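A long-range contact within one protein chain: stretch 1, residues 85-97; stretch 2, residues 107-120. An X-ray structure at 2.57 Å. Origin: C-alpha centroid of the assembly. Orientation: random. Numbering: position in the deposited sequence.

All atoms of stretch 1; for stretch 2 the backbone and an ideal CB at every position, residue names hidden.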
# COMPACT_ATOMS: atom_id res chain seq x y z
N ASN A 85 4.35 18.46 8.90
CA ASN A 85 4.50 19.24 10.15
C ASN A 85 5.99 19.50 10.38
O ASN A 85 6.36 20.66 10.63
CB ASN A 85 3.84 18.53 11.34
CG ASN A 85 2.32 18.67 11.39
OD1 ASN A 85 1.69 19.04 10.41
ND2 ASN A 85 1.75 18.42 12.56
N PHE A 86 6.83 18.47 10.25
CA PHE A 86 8.28 18.59 10.48
C PHE A 86 8.87 19.56 9.44
O PHE A 86 9.69 20.41 9.81
CB PHE A 86 8.98 17.24 10.44
CG PHE A 86 10.35 17.24 11.08
CD1 PHE A 86 11.46 17.70 10.40
CD2 PHE A 86 10.53 16.79 12.38
CE1 PHE A 86 12.71 17.72 10.99
CE2 PHE A 86 11.78 16.81 12.97
CZ PHE A 86 12.87 17.28 12.27
N ALA A 87 8.46 19.46 8.17
CA ALA A 87 8.94 20.37 7.12
C ALA A 87 8.65 21.81 7.53
O ALA A 87 9.58 22.66 7.45
CB ALA A 87 8.32 20.06 5.79
N ALA A 88 7.41 22.06 7.98
CA ALA A 88 6.95 23.39 8.41
C ALA A 88 7.87 23.92 9.51
O ALA A 88 8.24 25.10 9.46
CB ALA A 88 5.52 23.33 8.87
N LEU A 89 8.25 23.07 10.46
CA LEU A 89 9.13 23.45 11.59
C LEU A 89 10.53 23.83 11.06
O LEU A 89 11.11 24.81 11.58
CB LEU A 89 9.21 22.32 12.62
CG LEU A 89 7.92 21.99 13.37
CD1 LEU A 89 8.18 20.90 14.40
CD2 LEU A 89 7.30 23.20 14.04
N VAL A 90 11.05 23.12 10.07
CA VAL A 90 12.39 23.41 9.49
C VAL A 90 12.36 24.80 8.83
O VAL A 90 13.32 25.58 9.04
CB VAL A 90 12.86 22.28 8.57
CG1 VAL A 90 14.18 22.62 7.90
CG2 VAL A 90 12.99 20.98 9.35
N ASN A 91 11.29 25.15 8.12
CA ASN A 91 11.10 26.51 7.53
C ASN A 91 11.28 27.59 8.61
O ASN A 91 11.91 28.63 8.33
CB ASN A 91 9.71 26.74 6.95
CG ASN A 91 9.58 26.25 5.53
OD1 ASN A 91 10.37 25.41 5.07
ND2 ASN A 91 8.56 26.79 4.87
N ALA A 92 10.70 27.36 9.78
CA ALA A 92 10.76 28.29 10.92
C ALA A 92 12.23 28.56 11.27
O ALA A 92 12.57 29.75 11.50
CB ALA A 92 10.03 27.69 12.09
N VAL A 93 13.05 27.50 11.32
CA VAL A 93 14.51 27.60 11.62
C VAL A 93 15.14 28.47 10.54
O VAL A 93 16.00 29.33 10.87
CB VAL A 93 15.20 26.23 11.69
CG1 VAL A 93 16.68 26.38 12.02
CG2 VAL A 93 14.56 25.31 12.71
N ASN A 94 14.73 28.27 9.30
CA ASN A 94 15.24 29.06 8.16
C ASN A 94 14.97 30.53 8.45
O ASN A 94 15.93 31.31 8.46
CB ASN A 94 14.61 28.63 6.84
CG ASN A 94 15.52 28.91 5.68
OD1 ASN A 94 16.74 28.81 5.82
ND2 ASN A 94 14.93 29.22 4.54
N ALA A 95 13.70 30.87 8.71
CA ALA A 95 13.20 32.25 8.98
C ALA A 95 13.96 32.89 10.16
O ALA A 95 14.24 34.10 10.10
CB ALA A 95 11.71 32.21 9.22
N LEU A 96 14.30 32.10 11.18
CA LEU A 96 15.06 32.56 12.38
C LEU A 96 16.43 33.10 11.95
O LEU A 96 16.94 33.99 12.63
CB LEU A 96 15.21 31.38 13.36
CG LEU A 96 16.15 31.62 14.55
CD1 LEU A 96 15.70 32.83 15.37
CD2 LEU A 96 16.28 30.38 15.45
N TYR A 97 17.02 32.56 10.88
CA TYR A 97 18.36 32.96 10.38
C TYR A 97 18.26 34.17 9.42
O TYR A 97 18.97 34.24 8.39
CB TYR A 97 19.12 31.74 9.85
CG TYR A 97 20.00 31.06 10.87
CD1 TYR A 97 21.31 31.47 11.05
CD2 TYR A 97 19.54 30.01 11.65
CE1 TYR A 97 22.15 30.85 11.97
CE2 TYR A 97 20.36 29.39 12.57
CZ TYR A 97 21.67 29.81 12.74
OH TYR A 97 22.49 29.18 13.64
N UNK A 107 20.18 30.31 19.85
CA UNK A 107 18.71 30.15 19.60
C UNK A 107 18.49 29.09 18.51
O UNK A 107 17.51 28.34 18.61
CB UNK A 107 18.07 31.48 19.18
N UNK A 108 19.39 29.04 17.53
CA UNK A 108 19.37 28.05 16.44
C UNK A 108 19.60 26.66 17.00
O UNK A 108 18.80 25.74 16.67
CB UNK A 108 20.43 28.37 15.38
N UNK A 109 20.64 26.51 17.81
CA UNK A 109 21.01 25.25 18.50
C UNK A 109 19.81 24.73 19.30
O UNK A 109 19.47 23.56 19.14
CB UNK A 109 22.21 25.46 19.42
N UNK A 110 19.20 25.60 20.10
CA UNK A 110 18.01 25.27 20.95
C UNK A 110 16.89 24.65 20.09
O UNK A 110 16.31 23.64 20.51
CB UNK A 110 17.49 26.52 21.66
N UNK A 111 16.60 25.22 18.92
CA UNK A 111 15.49 24.74 18.08
C UNK A 111 15.84 23.43 17.39
O UNK A 111 14.97 22.52 17.30
CB UNK A 111 15.12 25.79 17.03
N UNK A 112 17.06 23.32 16.87
CA UNK A 112 17.50 22.05 16.24
C UNK A 112 17.37 20.95 17.31
O UNK A 112 16.78 19.90 16.98
CB UNK A 112 18.93 22.14 15.71
N UNK A 113 17.84 21.20 18.54
CA UNK A 113 17.73 20.27 19.68
C UNK A 113 16.26 19.90 19.89
O UNK A 113 15.98 18.73 20.10
CB UNK A 113 18.31 20.89 20.95
N UNK A 114 15.34 20.87 19.80
CA UNK A 114 13.88 20.65 19.95
C UNK A 114 13.34 19.76 18.83
O UNK A 114 12.50 18.89 19.13
CB UNK A 114 13.13 21.99 19.95
N UNK A 115 13.76 19.96 17.58
CA UNK A 115 13.27 19.12 16.45
C UNK A 115 13.78 17.69 16.62
O UNK A 115 13.05 16.77 16.21
CB UNK A 115 13.73 19.68 15.10
N UNK A 116 14.94 17.49 17.24
CA UNK A 116 15.48 16.15 17.58
C UNK A 116 14.41 15.41 18.39
O UNK A 116 14.10 14.26 18.06
CB UNK A 116 16.79 16.25 18.37
N UNK A 117 13.87 16.08 19.41
CA UNK A 117 12.79 15.59 20.30
C UNK A 117 11.56 15.20 19.45
O UNK A 117 11.06 14.07 19.62
CB UNK A 117 12.41 16.65 21.33
N UNK A 118 11.09 16.10 18.59
CA UNK A 118 9.89 15.88 17.75
C UNK A 118 10.11 14.64 16.89
O UNK A 118 9.21 13.79 16.84
CB UNK A 118 9.60 17.10 16.87
N UNK A 119 11.26 14.56 16.23
CA UNK A 119 11.65 13.41 15.39
C UNK A 119 11.56 12.14 16.24
O UNK A 119 11.05 11.13 15.73
CB UNK A 119 13.06 13.59 14.82
N UNK A 120 12.00 12.18 17.49
CA UNK A 120 11.98 11.00 18.38
C UNK A 120 10.51 10.60 18.65
O UNK A 120 10.26 9.39 18.76
CB UNK A 120 12.71 11.29 19.69

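The two helices run antiparallel, at 176°, with axes 10.5 Å apart at closest approach. Stretch 1 offers a mainly apolar strip: Phe86, Leu89, Val90, Val93, Leu96 and the ring of Tyr97.

Position 107 points sideways. Its ideal CB lies 4.3 Å from Leu96 CD2, so one flank is apolar and the rest is open. A long chain, polar or not, could lie there. It is Lys107. Its CB keeps that 4.3 Å contact with Leu96 CD2, and its NZ is hydrogen-bonded elsewhere in the structure.

Position 108 is the most restrictive. Its CA is 6.9 Å from the CA of Val93, a close approach for two helices. An ideal CB would lie 2.8 Å from Tyr97 OH, which is a clash. The phi/psi of -65/-50 is ordinary helix, so the backbone does not demand glycine; the neighbouring tyrosine does. It is Gly108. Its CA lies 4.2 Å from Tyr97 CE2.

Position 109 points away and position 110 is out of reach, so stretch 1 sets no preference at either. They are Ala109 and Glu110.

Position 111 points toward stretch 1. The ideal CB is 4.4 Å from Val93 CG2 and 5.0 Å from Leu96 CD2. This leaves room for an apolar chain of some length: leucine, isoleucine or methionine would suit. It is Met111. Its SD lies 3.7 Å from Val93 CG2, and its CE comes to 3.3 Å from Leu96 CD2, a tight contact. The flexible thioether thus touches two residues a helical turn apart.

Position 112 points sideways, with nothing of stretch 1 within 5.5 Å of its ideal CB. Many residues would fit. It is Val112, whose CG2 is 4.6 Å from Val93 CG1, just outside contact. Positions 113 and 114 are out of reach. They are Ala113 and Ala114.

Position 115 points toward a hollow lined by Phe86, Leu89, Val90 and Val93. Its ideal CB is 3.8 Å from Phe86 CZ. No polar side chain lines the hollow, so a branched aliphatic chain such as leucine or isoleucine, or perhaps methionine, is expected. It is Leu115, a knob in this hole. Its CD2 lies 3.6 Å from Leu89 CD1. Its CD1 lies 4.0 Å from Val93 CG2 and 4.1 Å from Val90 CG2. Leu115 O meets the Phe86 ring at the edge, 3.5 Å from Phe86 CE2.

Position 116 points away and 117 sideways, both beyond contact. They are Ser116, with its OG hydrogen-bonded elsewhere in the structure, and Asp117.

Position 118 points toward Phe86 and Leu89. A medium apolar residue suits it. It is Val118, with CG1 4.1 Å from Phe86 CD2 and CG2 4.3 Å from Leu89 CD1.

Position 119 points sideways. Its ideal CB is already 3.9 Å from Phe86 CE2, so a small residue is enough for contact. It is Ala119, whose methyl packs there.

Position 120 is out of reach and free to be polar. It is Gln120.

Stretch 2, residues 107-120: KGAEMVAALSDVAQ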
# COMPACT_ATOMS: atom_id res chain seq x y z
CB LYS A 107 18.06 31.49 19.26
CG LYS A 107 17.80 32.42 20.45
CD LYS A 107 17.25 33.79 20.12
CE LYS A 107 15.73 33.82 20.04
NZ LYS A 107 15.22 35.09 19.49
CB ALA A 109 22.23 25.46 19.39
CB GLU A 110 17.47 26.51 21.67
CG GLU A 110 18.25 26.93 22.91
CD GLU A 110 17.82 28.27 23.51
OE1 GLU A 110 16.62 28.64 23.30
OE2 GLU A 110 18.68 28.96 24.16
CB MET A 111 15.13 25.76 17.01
CG MET A 111 13.67 25.65 16.71
SD MET A 111 13.11 26.98 15.68
CE MET A 111 13.89 28.40 16.47
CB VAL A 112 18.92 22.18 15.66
CG1 VAL A 112 19.53 20.84 15.29
CG2 VAL A 112 18.90 23.12 14.47
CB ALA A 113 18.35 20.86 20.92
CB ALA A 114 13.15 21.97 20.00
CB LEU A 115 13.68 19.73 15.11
CG LEU A 115 13.15 21.15 14.84
CD1 LEU A 115 13.33 21.53 13.38
CD2 LEU A 115 11.67 21.27 15.21
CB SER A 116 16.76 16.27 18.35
OG SER A 116 17.24 15.01 18.76
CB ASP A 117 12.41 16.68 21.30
CG ASP A 117 11.62 16.23 22.50
OD1 ASP A 117 11.85 15.10 22.90
OD2 ASP A 117 10.80 17.03 23.02
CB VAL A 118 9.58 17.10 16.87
CG1 VAL A 118 8.45 16.79 15.86
CG2 VAL A 118 9.25 18.31 17.72
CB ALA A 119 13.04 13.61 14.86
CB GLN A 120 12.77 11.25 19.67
CG GLN A 120 13.19 9.95 20.35
CD GLN A 120 14.17 10.12 21.49
OE1 GLN A 120 13.86 10.72 22.51
NE2 GLN A 120 15.35 9.52 21.35
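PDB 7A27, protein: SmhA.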